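Side-chain contacts in kojibiose phosphorylase (Gut metagenome, PDB 6W0P), which belongs to glycoside hydrolase family 65, whose carbohydrate-active members carry a helical central catalytic domain: residues L389-A394 with L456-Y461; Q498-I503 with A526-A531; A348-E353 with N486-F491. One frame throughout, in Å; residues are numbered along the deposited sequence.

Contact 1: L389-A394 with L456-Y461; sequences LDSIGA and LSRGQY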
ATOM      1  N   LEU A 389      15.935  -6.092   0.902  1.00 33.92           N
ATOM      2  CA  LEU A 389      15.087  -7.247   0.503  1.00 33.60           C
ATOM      3  C   LEU A 389      15.634  -8.566   1.068  1.00 33.92           C
ATOM      4  O   LEU A 389      15.325  -9.620   0.483  1.00 33.54           O
ATOM      5  CB  LEU A 389      14.997  -7.314  -1.030  1.00 33.24           C
ATOM      6  CG  LEU A 389      14.354  -6.110  -1.714  1.00 32.47           C
ATOM      7  CD1 LEU A 389      14.275  -6.322  -3.223  1.00 32.15           C
ATOM      8  CD2 LEU A 389      12.977  -5.830  -1.136  1.00 32.26           C
ATOM      9  N   ASP A 390      16.383  -8.535   2.171  1.00 34.79           N
ATOM     10  CA  ASP A 390      16.857  -9.760   2.887  1.00 35.68           C
ATOM     11  C   ASP A 390      17.587 -10.700   1.914  1.00 35.69           C
ATOM     12  O   ASP A 390      17.479 -11.939   2.058  1.00 35.32           O
ATOM     13  CB  ASP A 390      15.694 -10.441   3.622  1.00 36.05           C
ATOM     14  CG  ASP A 390      15.240  -9.658   4.850  1.00 36.09           C
ATOM     15  OD1 ASP A 390      15.898  -8.657   5.185  1.00 37.38           O
ATOM     16  OD2 ASP A 390      14.240 -10.037   5.457  1.00 36.02           O
ATOM     17  N   SER A 391      18.354 -10.108   0.996  1.00 35.48           N
ATOM     18  CA  SER A 391      19.149 -10.786  -0.051  1.00 35.35           C
ATOM     19  C   SER A 391      20.571 -10.239  -0.010  1.00 35.64           C
ATOM     20  O   SER A 391      20.803  -9.290   0.779  1.00 36.07           O
ATOM     21  CB  SER A 391      18.488 -10.589  -1.408  1.00 34.97           C
ATOM     22  OG  SER A 391      17.182 -11.158  -1.404  1.00 34.11           O
ATOM     23  N   ILE A 392      21.465 -10.810  -0.822  1.00 36.69           N
ATOM     24  CA  ILE A 392      22.865 -10.323  -1.015  1.00 37.87           C
ATOM     25  C   ILE A 392      23.101 -10.012  -2.501  1.00 38.38           C
ATOM     26  O   ILE A 392      22.142 -10.131  -3.317  1.00 36.89           O
ATOM     27  CB  ILE A 392      23.882 -11.312  -0.419  1.00 39.34           C
ATOM     28  CG1 ILE A 392      23.782 -12.715  -1.021  1.00 39.59           C
ATOM     29  CG2 ILE A 392      23.766 -11.332   1.115  1.00 39.40           C
ATOM     30  CD1 ILE A 392      25.020 -13.573  -0.738  1.00 40.00           C
ATOM     31  N   GLY A 393      24.300  -9.542  -2.841  1.00 37.99           N
ATOM     32  CA  GLY A 393      24.610  -9.109  -4.214  1.00 37.09           C
ATOM     33  C   GLY A 393      23.957  -7.769  -4.522  1.00 36.93           C
ATOM     34  O   GLY A 393      23.865  -6.920  -3.613  1.00 36.76           O
ATOM     35  N   ALA A 394      23.571  -7.551  -5.779  1.00 35.50           N
ATOM     36  CA  ALA A 394      23.108  -6.236  -6.268  1.00 35.36           C
ATOM     37  C   ALA A 394      21.702  -6.392  -6.869  1.00 34.58           C
ATOM     38  O   ALA A 394      21.558  -7.145  -7.850  1.00 35.16           O
ATOM     39  CB  ALA A 394      24.094  -5.665  -7.258  1.00 35.22           C
ATOM     40  N   LEU A 456      20.555 -15.529  -6.914  1.00 38.29           N
ATOM     41  CA  LEU A 456      20.752 -16.832  -6.209  1.00 39.36           C
ATOM     42  C   LEU A 456      20.252 -16.767  -4.766  1.00 37.51           C
ATOM     43  O   LEU A 456      19.889 -17.822  -4.252  1.00 35.70           O
ATOM     44  CB  LEU A 456      22.236 -17.219  -6.226  1.00 42.57           C
ATOM     45  CG  LEU A 456      22.731 -17.815  -7.539  1.00 44.84           C
ATOM     46  CD1 LEU A 456      24.251 -17.873  -7.571  1.00 46.49           C
ATOM     47  CD2 LEU A 456      22.134 -19.194  -7.759  1.00 45.52           C
ATOM     48  N   SER A 457      20.260 -15.586  -4.140  1.00 37.00           N
ATOM     49  CA  SER A 457      19.768 -15.376  -2.755  1.00 36.69           C
ATOM     50  C   SER A 457      18.263 -15.084  -2.722  1.00 35.70           C
ATOM     51  O   SER A 457      17.618 -15.500  -1.766  1.00 34.79           O
ATOM     52  CB  SER A 457      20.536 -14.298  -2.070  1.00 37.89           C
ATOM     53  OG  SER A 457      20.664 -13.162  -2.897  1.00 38.39           O
ATOM     54  N   ARG A 458      17.723 -14.334  -3.687  1.00 35.91           N
ATOM     55  CA  ARG A 458      16.284 -13.969  -3.711  1.00 33.96           C
ATOM     56  C   ARG A 458      15.528 -15.143  -4.334  1.00 34.09           C
ATOM     57  O   ARG A 458      14.366 -15.411  -3.938  1.00 33.44           O
ATOM     58  CB  ARG A 458      16.068 -12.649  -4.463  1.00 34.13           C
ATOM     59  CG  ARG A 458      14.603 -12.248  -4.657  1.00 33.15           C
ATOM     60  CD  ARG A 458      13.839 -12.270  -3.343  1.00 33.03           C
ATOM     61  NE  ARG A 458      12.450 -11.843  -3.446  1.00 33.03           N
ATOM     62  CZ  ARG A 458      11.443 -12.578  -3.899  1.00 32.81           C
ATOM     63  NH1 ARG A 458      11.625 -13.820  -4.315  1.00 33.18           N
ATOM     64  NH2 ARG A 458      10.229 -12.071  -3.908  1.00 33.32           N
ATOM     65  N   GLY A 459      16.157 -15.804  -5.307  1.00 34.53           N
ATOM     66  CA  GLY A 459      15.688 -17.099  -5.830  1.00 35.23           C
ATOM     67  C   GLY A 459      15.719 -18.147  -4.731  1.00 35.53           C
ATOM     68  O   GLY A 459      16.597 -18.060  -3.873  1.00 35.89           O
ATOM     69  N   GLN A 460      14.766 -19.075  -4.719  1.00 36.20           N
ATOM     70  CA  GLN A 460      14.695 -20.149  -3.691  1.00 36.36           C
ATOM     71  C   GLN A 460      14.454 -21.504  -4.366  1.00 35.78           C
ATOM     72  O   GLN A 460      13.863 -21.548  -5.488  1.00 33.36           O
ATOM     73  CB  GLN A 460      13.566 -19.884  -2.692  1.00 37.70           C
ATOM     74  CG  GLN A 460      13.636 -18.528  -1.995  1.00 39.13           C
ATOM     75  CD  GLN A 460      12.354 -18.230  -1.245  1.00 41.21           C
ATOM     76  OE1 GLN A 460      12.296 -18.413  -0.028  1.00 44.13           O
ATOM     77  NE2 GLN A 460      11.315 -17.789  -1.956  1.00 38.61           N
ATOM     78  N   TYR A 461      14.853 -22.578  -3.678  1.00 34.81           N
ATOM     79  CA  TYR A 461      14.439 -23.952  -4.025  1.00 34.96           C
ATOM     80  C   TYR A 461      13.019 -24.154  -3.514  1.00 33.85           C
ATOM     81  O   TYR A 461      12.666 -23.555  -2.470  1.00 33.96           O
ATOM     82  CB  TYR A 461      15.385 -24.996  -3.422  1.00 36.44           C
ATOM     83  CG  TYR A 461      16.758 -25.036  -4.039  1.00 37.09           C
ATOM     84  CD1 TYR A 461      17.005 -25.761  -5.192  1.00 38.06           C
ATOM     85  CD2 TYR A 461      17.820 -24.364  -3.455  1.00 38.11           C
ATOM     86  CE1 TYR A 461      18.270 -25.803  -5.761  1.00 38.68           C
ATOM     87  CE2 TYR A 461      19.094 -24.405  -4.001  1.00 38.77           C
ATOM     88  CZ  TYR A 461      19.323 -25.133  -5.159  1.00 39.62           C
ATOM     89  OH  TYR A 461      20.585 -25.171  -5.694  1.00 40.73           O
TER
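A Schellman motif closes helix 379-388 with D390 at its positive-phi position, and the loop that leaves it lays S391 and I392 against S457 and R458, on the last turn of helix 437-458. The one hydrogen bond across runs from I392 N to S457 OG, 3.2 Å long and nearly straight (167°). The hydroxyl lies between the backbone N and the carbonyl carbon (chi1 47°), which directs its proton to the carbonyls of the preceding turn, K453 O chiefly, with F454 O also within bonding range. Serine suits this spot: its short side chain serves the helix while offering an oxygen to the loop. I392 CG1 lies beside the serine, 3.7 Å from S457 OG and 3.8 Å from S457 CB, while the residue stays largely exposed.

Loop and helix end both belong to the helical catalytic domain, at a place where the second subunit comes close. S391 OG turns back to its own loop and donates to L389 O at 3.1 Å, approaching from above the carbonyl plane. The same oxygen, S391 OG, sits 3.6 Å from R458 CB, so the arginine meets the loop with the base of its side chain. Its guanidinium continues past the contact, where NH1 bonds to Y471 O. On the loop side, D390 OD2 forms a salt bridge with R578 of the second subunit.

Contact 2: Q498-I503 with A526-A531; sequences QYLDKI and AKMKDA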
ATOM      1  N   GLN A 498      24.123 -18.432 -17.013  1.00 38.03           N
ATOM      2  CA  GLN A 498      24.865 -19.097 -18.113  1.00 38.66           C
ATOM      3  C   GLN A 498      25.875 -18.115 -18.716  1.00 39.33           C
ATOM      4  O   GLN A 498      26.995 -18.547 -19.013  1.00 39.77           O
ATOM      5  CB  GLN A 498      23.897 -19.656 -19.142  1.00 39.17           C
ATOM      6  CG  GLN A 498      23.053 -20.796 -18.595  1.00 39.43           C
ATOM      7  CD  GLN A 498      22.011 -21.215 -19.602  1.00 39.98           C
ATOM      8  OE1 GLN A 498      21.529 -20.400 -20.386  1.00 39.76           O
ATOM      9  NE2 GLN A 498      21.660 -22.494 -19.583  1.00 39.65           N
ATOM     10  N   TYR A 499      25.559 -16.823 -18.815  1.00 38.66           N
ATOM     11  CA  TYR A 499      26.538 -15.835 -19.335  1.00 39.06           C
ATOM     12  C   TYR A 499      27.732 -15.723 -18.374  1.00 40.24           C
ATOM     13  O   TYR A 499      28.887 -15.699 -18.843  1.00 41.54           O
ATOM     14  CB  TYR A 499      25.903 -14.467 -19.589  1.00 38.54           C
ATOM     15  CG  TYR A 499      26.773 -13.514 -20.370  1.00 38.06           C
ATOM     16  CD1 TYR A 499      27.339 -13.881 -21.586  1.00 38.98           C
ATOM     17  CD2 TYR A 499      27.031 -12.239 -19.899  1.00 37.72           C
ATOM     18  CE1 TYR A 499      28.135 -13.007 -22.314  1.00 38.85           C
ATOM     19  CE2 TYR A 499      27.816 -11.350 -20.614  1.00 37.72           C
ATOM     20  CZ  TYR A 499      28.375 -11.734 -21.820  1.00 38.72           C
ATOM     21  OH  TYR A 499      29.157 -10.850 -22.514  1.00 39.39           O
ATOM     22  N   LEU A 500      27.479 -15.619 -17.073  1.00 40.08           N
ATOM     23  CA  LEU A 500      28.571 -15.444 -16.090  1.00 41.79           C
ATOM     24  C   LEU A 500      29.469 -16.680 -16.151  1.00 43.64           C
ATOM     25  O   LEU A 500      30.686 -16.516 -16.257  1.00 42.91           O
ATOM     26  CB  LEU A 500      28.009 -15.263 -14.679  1.00 41.07           C
ATOM     27  CG  LEU A 500      29.068 -15.168 -13.585  1.00 41.03           C
ATOM     28  CD1 LEU A 500      30.090 -14.090 -13.903  1.00 40.80           C
ATOM     29  CD2 LEU A 500      28.434 -14.901 -12.230  1.00 41.17           C
ATOM     30  N   ASP A 501      28.853 -17.860 -16.083  1.00 45.31           N
ATOM     31  CA  ASP A 501      29.519 -19.174 -16.231  1.00 47.64           C
ATOM     32  C   ASP A 501      30.487 -19.162 -17.422  1.00 48.78           C
ATOM     33  O   ASP A 501      31.666 -19.499 -17.205  1.00 47.99           O
ATOM     34  CB  ASP A 501      28.497 -20.303 -16.352  1.00 49.05           C
ATOM     35  CG  ASP A 501      29.201 -21.645 -16.463  1.00 51.84           C
ATOM     36  OD1 ASP A 501      29.744 -21.901 -17.561  1.00 54.09           O
ATOM     37  OD2 ASP A 501      29.269 -22.388 -15.438  1.00 52.52           O
ATOM     38  N   LYS A 502      30.014 -18.792 -18.621  1.00 50.39           N
ATOM     39  CA  LYS A 502      30.824 -18.703 -19.868  1.00 51.93           C
ATOM     40  C   LYS A 502      31.932 -17.644 -19.730  1.00 52.45           C
ATOM     41  O   LYS A 502      33.058 -17.928 -20.167  1.00 52.21           O
ATOM     42  CB  LYS A 502      29.934 -18.406 -21.073  1.00 54.71           C
ATOM     43  CG  LYS A 502      30.679 -18.116 -22.367  1.00 56.23           C
ATOM     44  CD  LYS A 502      29.852 -18.403 -23.603  1.00 58.83           C
ATOM     45  CE  LYS A 502      30.269 -17.590 -24.806  1.00 60.12           C
ATOM     46  NZ  LYS A 502      29.854 -16.174 -24.642  1.00 62.02           N
ATOM     47  N   ILE A 503      31.673 -16.480 -19.126  1.00 50.91           N
ATOM     48  CA  ILE A 503      32.754 -15.472 -18.913  1.00 51.51           C
ATOM     49  C   ILE A 503      33.802 -16.019 -17.919  1.00 53.01           C
ATOM     50  O   ILE A 503      35.003 -15.792 -18.146  1.00 54.37           O
ATOM     51  CB  ILE A 503      32.192 -14.104 -18.488  1.00 51.28           C
ATOM     52  CG1 ILE A 503      31.318 -13.482 -19.581  1.00 51.37           C
ATOM     53  CG2 ILE A 503      33.325 -13.169 -18.104  1.00 51.85           C
ATOM     54  CD1 ILE A 503      32.090 -12.999 -20.800  1.00 51.30           C
ATOM     55  N   ALA A 526      28.842 -23.636  -7.521  1.00 46.73           N
ATOM     56  CA  ALA A 526      28.152 -24.944  -7.538  1.00 46.21           C
ATOM     57  C   ALA A 526      26.653 -24.694  -7.363  1.00 45.18           C
ATOM     58  O   ALA A 526      25.858 -25.347  -8.066  1.00 43.36           O
ATOM     59  CB  ALA A 526      28.694 -25.871  -6.478  1.00 46.44           C
ATOM     60  N   LYS A 527      26.278 -23.772  -6.468  1.00 44.85           N
ATOM     61  CA  LYS A 527      24.851 -23.385  -6.316  1.00 44.82           C
ATOM     62  C   LYS A 527      24.372 -22.816  -7.659  1.00 43.25           C
ATOM     63  O   LYS A 527      23.331 -23.263  -8.140  1.00 42.41           O
ATOM     64  CB  LYS A 527      24.605 -22.410  -5.159  1.00 45.14           C
ATOM     65  CG  LYS A 527      23.117 -22.161  -4.914  1.00 45.96           C
ATOM     66  CD  LYS A 527      22.767 -21.080  -3.926  1.00 45.27           C
ATOM     67  CE  LYS A 527      21.265 -21.008  -3.783  1.00 46.07           C
ATOM     68  NZ  LYS A 527      20.858 -19.952  -2.831  1.00 46.61           N
ATOM     69  N   MET A 528      25.147 -21.922  -8.274  1.00 42.89           N
ATOM     70  CA  MET A 528      24.730 -21.244  -9.528  1.00 42.60           C
ATOM     71  C   MET A 528      24.467 -22.293 -10.603  1.00 44.25           C
ATOM     72  O   MET A 528      23.412 -22.192 -11.262  1.00 44.10           O
ATOM     73  CB  MET A 528      25.756 -20.240 -10.048  1.00 41.81           C
ATOM     74  CG  MET A 528      25.194 -19.406 -11.187  1.00 40.78           C
ATOM     75  SD  MET A 528      26.202 -17.977 -11.602  1.00 39.34           S
ATOM     76  CE  MET A 528      27.541 -18.757 -12.505  1.00 40.42           C
ATOM     77  N   LYS A 529      25.363 -23.273 -10.754  1.00 45.87           N
ATOM     78  CA  LYS A 529      25.184 -24.381 -11.731  1.00 47.17           C
ATOM     79  C   LYS A 529      23.913 -25.163 -11.389  1.00 45.02           C
ATOM     80  O   LYS A 529      23.132 -25.444 -12.316  1.00 44.95           O
ATOM     81  CB  LYS A 529      26.399 -25.319 -11.785  1.00 50.60           C
ATOM     82  CG  LYS A 529      27.505 -24.880 -12.740  1.00 52.91           C
ATOM     83  CD  LYS A 529      28.825 -25.649 -12.546  1.00 54.95           C
ATOM     84  CE  LYS A 529      29.995 -25.037 -13.292  1.00 55.73           C
ATOM     85  NZ  LYS A 529      29.772 -25.063 -14.758  1.00 56.01           N
ATOM     86  N   ASP A 530      23.716 -25.530 -10.127  1.00 43.60           N
ATOM     87  CA  ASP A 530      22.545 -26.358  -9.741  1.00 43.90           C
ATOM     88  C   ASP A 530      21.263 -25.526  -9.953  1.00 42.38           C
ATOM     89  O   ASP A 530      20.288 -26.101 -10.461  1.00 41.32           O
ATOM     90  CB  ASP A 530      22.682 -26.943  -8.329  1.00 44.69           C
ATOM     91  CG  ASP A 530      21.530 -27.875  -7.969  1.00 46.38           C
ATOM     92  OD1 ASP A 530      21.336 -28.887  -8.693  1.00 45.49           O
ATOM     93  OD2 ASP A 530      20.792 -27.563  -6.978  1.00 49.03           O
ATOM     94  N   ALA A 531      21.250 -24.231  -9.606  1.00 40.69           N
ATOM     95  CA  ALA A 531      20.034 -23.383  -9.736  1.00 40.78           C
ATOM     96  C   ALA A 531      19.698 -23.222 -11.226  1.00 41.23           C
ATOM     97  O   ALA A 531      18.513 -23.338 -11.605  1.00 39.99           O
ATOM     98  CB  ALA A 531      20.208 -22.064  -9.017  1.00 39.63           C
TER
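L500 meets M528 from the buried side of helix 487-504. Its CD2 lies 3.9 Å from M528 SD, and the two side chains cross at about a right angle. The methionine is extended until its last torsion, where a bend (chi3 76°) brings M528 CE over the leucine, 4.0 Å from L500 CG. Leucine suits this buried place: besides M528, its side chain also touches V449 and S452 of helix 437-458.

These are two helices of the catalytic domain, which in this family is an (alpha/alpha)6 barrel. The segments 498-503 and 526-531 run obliquely antiparallel, with 134° between their N-to-C directions. Their axes come no closer than 10.7 Å, a spacing that long, flexible side chains such as methionine and lysine can span. At D501, next in sequence, M528 CE reaches the backbone as well, 3.9 Å from D501 N.

The aspartate is short but points at the other helix, its CG anti to the backbone N (chi1 -178°). The long lysine can bridge to it from an exposed position, crossing it at about a right angle: D501 OD2 takes a hydrogen bond and salt bridge from K529 NZ at 2.8 Å, using the syn lone pair.

Contact 3: A348-E353 with N486-F491; sequences AFWDNE and NTYTNF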
ATOM      1  N   ALA A 348      15.455   6.548 -14.033  1.00 28.89           N
ATOM      2  CA  ALA A 348      15.796   5.424 -14.927  1.00 28.83           C
ATOM      3  C   ALA A 348      14.915   4.244 -14.540  1.00 28.73           C
ATOM      4  O   ALA A 348      14.701   4.025 -13.317  1.00 29.01           O
ATOM      5  CB  ALA A 348      17.254   5.042 -14.796  1.00 28.77           C
ATOM      6  N   PHE A 349      14.434   3.512 -15.538  1.00 28.29           N
ATOM      7  CA  PHE A 349      13.691   2.241 -15.366  1.00 28.24           C
ATOM      8  C   PHE A 349      14.431   1.166 -16.161  1.00 27.82           C
ATOM      9  O   PHE A 349      15.364   1.513 -16.919  1.00 27.05           O
ATOM     10  CB  PHE A 349      12.233   2.415 -15.797  1.00 28.71           C
ATOM     11  CG  PHE A 349      11.440   3.406 -14.982  1.00 30.23           C
ATOM     12  CD1 PHE A 349      11.598   4.772 -15.162  1.00 30.56           C
ATOM     13  CD2 PHE A 349      10.545   2.973 -14.015  1.00 30.50           C
ATOM     14  CE1 PHE A 349      10.857   5.676 -14.414  1.00 30.87           C
ATOM     15  CE2 PHE A 349       9.834   3.882 -13.249  1.00 30.67           C
ATOM     16  CZ  PHE A 349       9.979   5.231 -13.455  1.00 30.61           C
ATOM     17  N   TRP A 350      14.014  -0.095 -16.016  1.00 27.90           N
ATOM     18  CA  TRP A 350      14.591  -1.255 -16.748  1.00 27.91           C
ATOM     19  C   TRP A 350      14.532  -1.012 -18.272  1.00 28.59           C
ATOM     20  O   TRP A 350      15.342  -1.662 -18.969  1.00 27.72           O
ATOM     21  CB  TRP A 350      13.847  -2.525 -16.344  1.00 27.78           C
ATOM     22  CG  TRP A 350      12.514  -2.655 -17.018  1.00 27.47           C
ATOM     23  CD1 TRP A 350      11.431  -1.830 -16.893  1.00 27.01           C
ATOM     24  CD2 TRP A 350      12.133  -3.700 -17.924  1.00 27.06           C
ATOM     25  NE1 TRP A 350      10.409  -2.286 -17.675  1.00 27.25           N
ATOM     26  CE2 TRP A 350      10.813  -3.425 -18.331  1.00 27.32           C
ATOM     27  CE3 TRP A 350      12.789  -4.820 -18.449  1.00 27.66           C
ATOM     28  CZ2 TRP A 350      10.125  -4.262 -19.214  1.00 27.72           C
ATOM     29  CZ3 TRP A 350      12.110  -5.643 -19.325  1.00 27.68           C
ATOM     30  CH2 TRP A 350      10.802  -5.355 -19.724  1.00 27.56           C
ATOM     31  N   ASP A 351      13.619  -0.109 -18.710  1.00 29.20           N
ATOM     32  CA  ASP A 351      13.426   0.400 -20.104  0.60 29.31           C
ATOM     33  C   ASP A 351      14.745   0.852 -20.723  1.00 29.84           C
ATOM     34  O   ASP A 351      14.900   0.677 -21.947  1.00 29.71           O
ATOM     35  CB  ASP A 351      12.590   1.693 -20.189  0.60 29.16           C
ATOM     36  CG  ASP A 351      11.180   1.606 -19.655  0.60 28.37           C
ATOM     37  OD1 ASP A 351      11.034   1.150 -18.513  0.60 27.31           O
ATOM     38  OD2 ASP A 351      10.238   1.977 -20.413  0.60 28.93           O
ATOM     39  N   ASN A 352      15.590   1.484 -19.917  1.00 30.09           N
ATOM     40  CA  ASN A 352      16.886   2.028 -20.376  1.00 31.15           C
ATOM     41  C   ASN A 352      17.657   0.874 -21.006  1.00 30.62           C
ATOM     42  O   ASN A 352      18.127   1.035 -22.123  1.00 29.73           O
ATOM     43  CB  ASN A 352      17.673   2.708 -19.251  1.00 32.87           C
ATOM     44  CG  ASN A 352      17.126   4.076 -18.902  1.00 34.02           C
ATOM     45  OD1 ASN A 352      16.066   4.462 -19.375  1.00 36.87           O
ATOM     46  ND2 ASN A 352      17.855   4.843 -18.112  1.00 35.98           N
ATOM     47  N   GLU A 353      17.738  -0.246 -20.294  1.00 31.12           N
ATOM     48  CA  GLU A 353      18.607  -1.388 -20.653  1.00 31.50           C
ATOM     49  C   GLU A 353      17.969  -2.210 -21.779  1.00 31.08           C
ATOM     50  O   GLU A 353      18.710  -2.686 -22.614  1.00 31.21           O
ATOM     51  CB  GLU A 353      18.889  -2.252 -19.427  1.00 31.71           C
ATOM     52  CG  GLU A 353      19.890  -1.646 -18.471  1.00 31.54           C
ATOM     53  CD  GLU A 353      19.442  -0.403 -17.712  1.00 31.89           C
ATOM     54  OE1 GLU A 353      18.268  -0.330 -17.292  1.00 31.16           O
ATOM     55  OE2 GLU A 353      20.293   0.484 -17.520  1.00 32.14           O
ATOM     56  N   ASN A 486       7.222 -17.116 -12.741  1.00 28.15           N
ATOM     57  CA  ASN A 486       7.126 -16.144 -13.858  1.00 28.07           C
ATOM     58  C   ASN A 486       8.263 -16.472 -14.828  1.00 28.33           C
ATOM     59  O   ASN A 486       9.444 -16.502 -14.399  1.00 27.80           O
ATOM     60  CB  ASN A 486       7.151 -14.694 -13.409  1.00 27.89           C
ATOM     61  CG  ASN A 486       7.377 -13.743 -14.561  1.00 27.78           C
ATOM     62  OD1 ASN A 486       8.492 -13.251 -14.737  1.00 27.80           O
ATOM     63  ND2 ASN A 486       6.333 -13.465 -15.330  1.00 27.29           N
ATOM     64  N   THR A 487       7.920 -16.763 -16.082  1.00 28.50           N
ATOM     65  CA  THR A 487       8.893 -17.298 -17.061  1.00 28.54           C
ATOM     66  C   THR A 487       9.893 -16.210 -17.426  1.00 27.57           C
ATOM     67  O   THR A 487      11.070 -16.518 -17.464  1.00 27.24           O
ATOM     68  CB  THR A 487       8.182 -17.917 -18.261  1.00 29.57           C
ATOM     69  OG1 THR A 487       7.331 -18.901 -17.665  1.00 30.12           O
ATOM     70  CG2 THR A 487       9.158 -18.521 -19.249  1.00 29.90           C
ATOM     71  N   TYR A 488       9.460 -14.961 -17.603  1.00 26.98           N
ATOM     72  CA  TYR A 488      10.416 -13.869 -17.881  1.00 26.67           C
ATOM     73  C   TYR A 488      11.496 -13.843 -16.787  1.00 26.41           C
ATOM     74  O   TYR A 488      12.704 -13.844 -17.104  1.00 26.04           O
ATOM     75  CB  TYR A 488       9.740 -12.500 -17.955  1.00 26.63           C
ATOM     76  CG  TYR A 488      10.710 -11.420 -18.343  1.00 26.05           C
ATOM     77  CD1 TYR A 488      11.484 -10.768 -17.400  1.00 25.74           C
ATOM     78  CD2 TYR A 488      10.921 -11.127 -19.681  1.00 25.96           C
ATOM     79  CE1 TYR A 488      12.398  -9.784 -17.766  1.00 25.83           C
ATOM     80  CE2 TYR A 488      11.834 -10.151 -20.064  1.00 26.17           C
ATOM     81  CZ  TYR A 488      12.573  -9.473 -19.108  1.00 25.88           C
ATOM     82  OH  TYR A 488      13.502  -8.564 -19.530  1.00 25.57           O
ATOM     83  N   THR A 489      11.081 -13.800 -15.523  1.00 26.07           N
ATOM     84  CA  THR A 489      12.008 -13.737 -14.361  1.00 26.51           C
ATOM     85  C   THR A 489      12.991 -14.928 -14.399  1.00 27.34           C
ATOM     86  O   THR A 489      14.229 -14.708 -14.311  1.00 27.72           O
ATOM     87  CB  THR A 489      11.199 -13.651 -13.061  1.00 26.44           C
ATOM     88  OG1 THR A 489      10.335 -12.509 -13.111  1.00 25.66           O
ATOM     89  CG2 THR A 489      12.074 -13.607 -11.830  1.00 26.50           C
ATOM     90  N   ASN A 490      12.478 -16.155 -14.544  1.00 27.57           N
ATOM     91  CA  ASN A 490      13.295 -17.389 -14.426  1.00 28.05           C
ATOM     92  C   ASN A 490      14.206 -17.492 -15.653  1.00 28.51           C
ATOM     93  O   ASN A 490      15.407 -17.783 -15.480  1.00 28.38           O
ATOM     94  CB  ASN A 490      12.429 -18.637 -14.249  1.00 27.77           C
ATOM     95  CG  ASN A 490      11.739 -18.661 -12.903  1.00 27.50           C
ATOM     96  OD1 ASN A 490      11.663 -17.641 -12.234  1.00 26.31           O
ATOM     97  ND2 ASN A 490      11.209 -19.817 -12.528  1.00 27.72           N
ATOM     98  N   PHE A 491      13.640 -17.249 -16.833  1.00 28.33           N
ATOM     99  CA  PHE A 491      14.357 -17.330 -18.121  1.00 29.15           C
ATOM    100  C   PHE A 491      15.534 -16.354 -18.079  1.00 29.37           C
ATOM    101  O   PHE A 491      16.688 -16.785 -18.292  1.00 29.46           O
ATOM    102  CB  PHE A 491      13.404 -17.042 -19.281  1.00 29.07           C
ATOM    103  CG  PHE A 491      13.993 -17.248 -20.651  1.00 29.45           C
ATOM    104  CD1 PHE A 491      14.644 -16.220 -21.306  1.00 29.54           C
ATOM    105  CD2 PHE A 491      13.863 -18.463 -21.299  1.00 29.94           C
ATOM    106  CE1 PHE A 491      15.182 -16.416 -22.567  1.00 29.67           C
ATOM    107  CE2 PHE A 491      14.373 -18.646 -22.574  1.00 30.43           C
ATOM    108  CZ  PHE A 491      15.023 -17.615 -23.209  1.00 30.30           C
TER
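N486 OD1 is gripped twice by T489, at the start of the helix that carries Y488 toward W350. T489 N donates to N486 OD1 at 2.8 Å, the capping bond of an asparagine at the N-cap, and T489 OG1 donates to N486 OD1 at 2.6 Å. The two donors arrive from opposite faces of the amide plane, which should limit its freedom to turn; on its other side N486 ND2 bonds to D589.

Two residues after the cap, in the first turn, Y488 has CG anti to the backbone N (chi1 -176°), and its ring meets the indole of W350, which comes from the opposite direction near the start of helix 351-361. Y488 OH lies 3.2 Å from W350 CZ3, at the edge of the indole and near its plane. The rings are almost perpendicular, at 85°. Q418 of helix 418-434 touches both aromatics, and helix 590-596 packs on the tyrosine.

Large aromatics suit a meeting in which the nearest CA atoms, W350 CA and T489 CA, are 13.0 Å apart. Since indole rim hydrogens are slightly positive, the phenolic oxygen at this edge is consistent with a weak, favourable C-H...O attraction.

How the contacts relate
All three contacts lie in the family 65 central catalytic domain, on one side of the chain's centre. Contacts 1 and 2 have centres 15 Å apart and touch directly: K527 NZ hydrogen-bonds to L456 O and D530 OD2 with Y461 OH, while L456 packs on M528 and A531. Helix 522-534 is thereby joined to the end of helix 437-458 and the strand after it. Contact 3 is the most interior, about 17 Å from the chain's centre to its own; its helix 487-504 runs on into contact 2, with centres 19 Å apart. Along the chain, contact 1 is nested inside the loop closed by contact 3, and contact 2 follows both. Helix 487-504 thus links the domain's interior with its periphery.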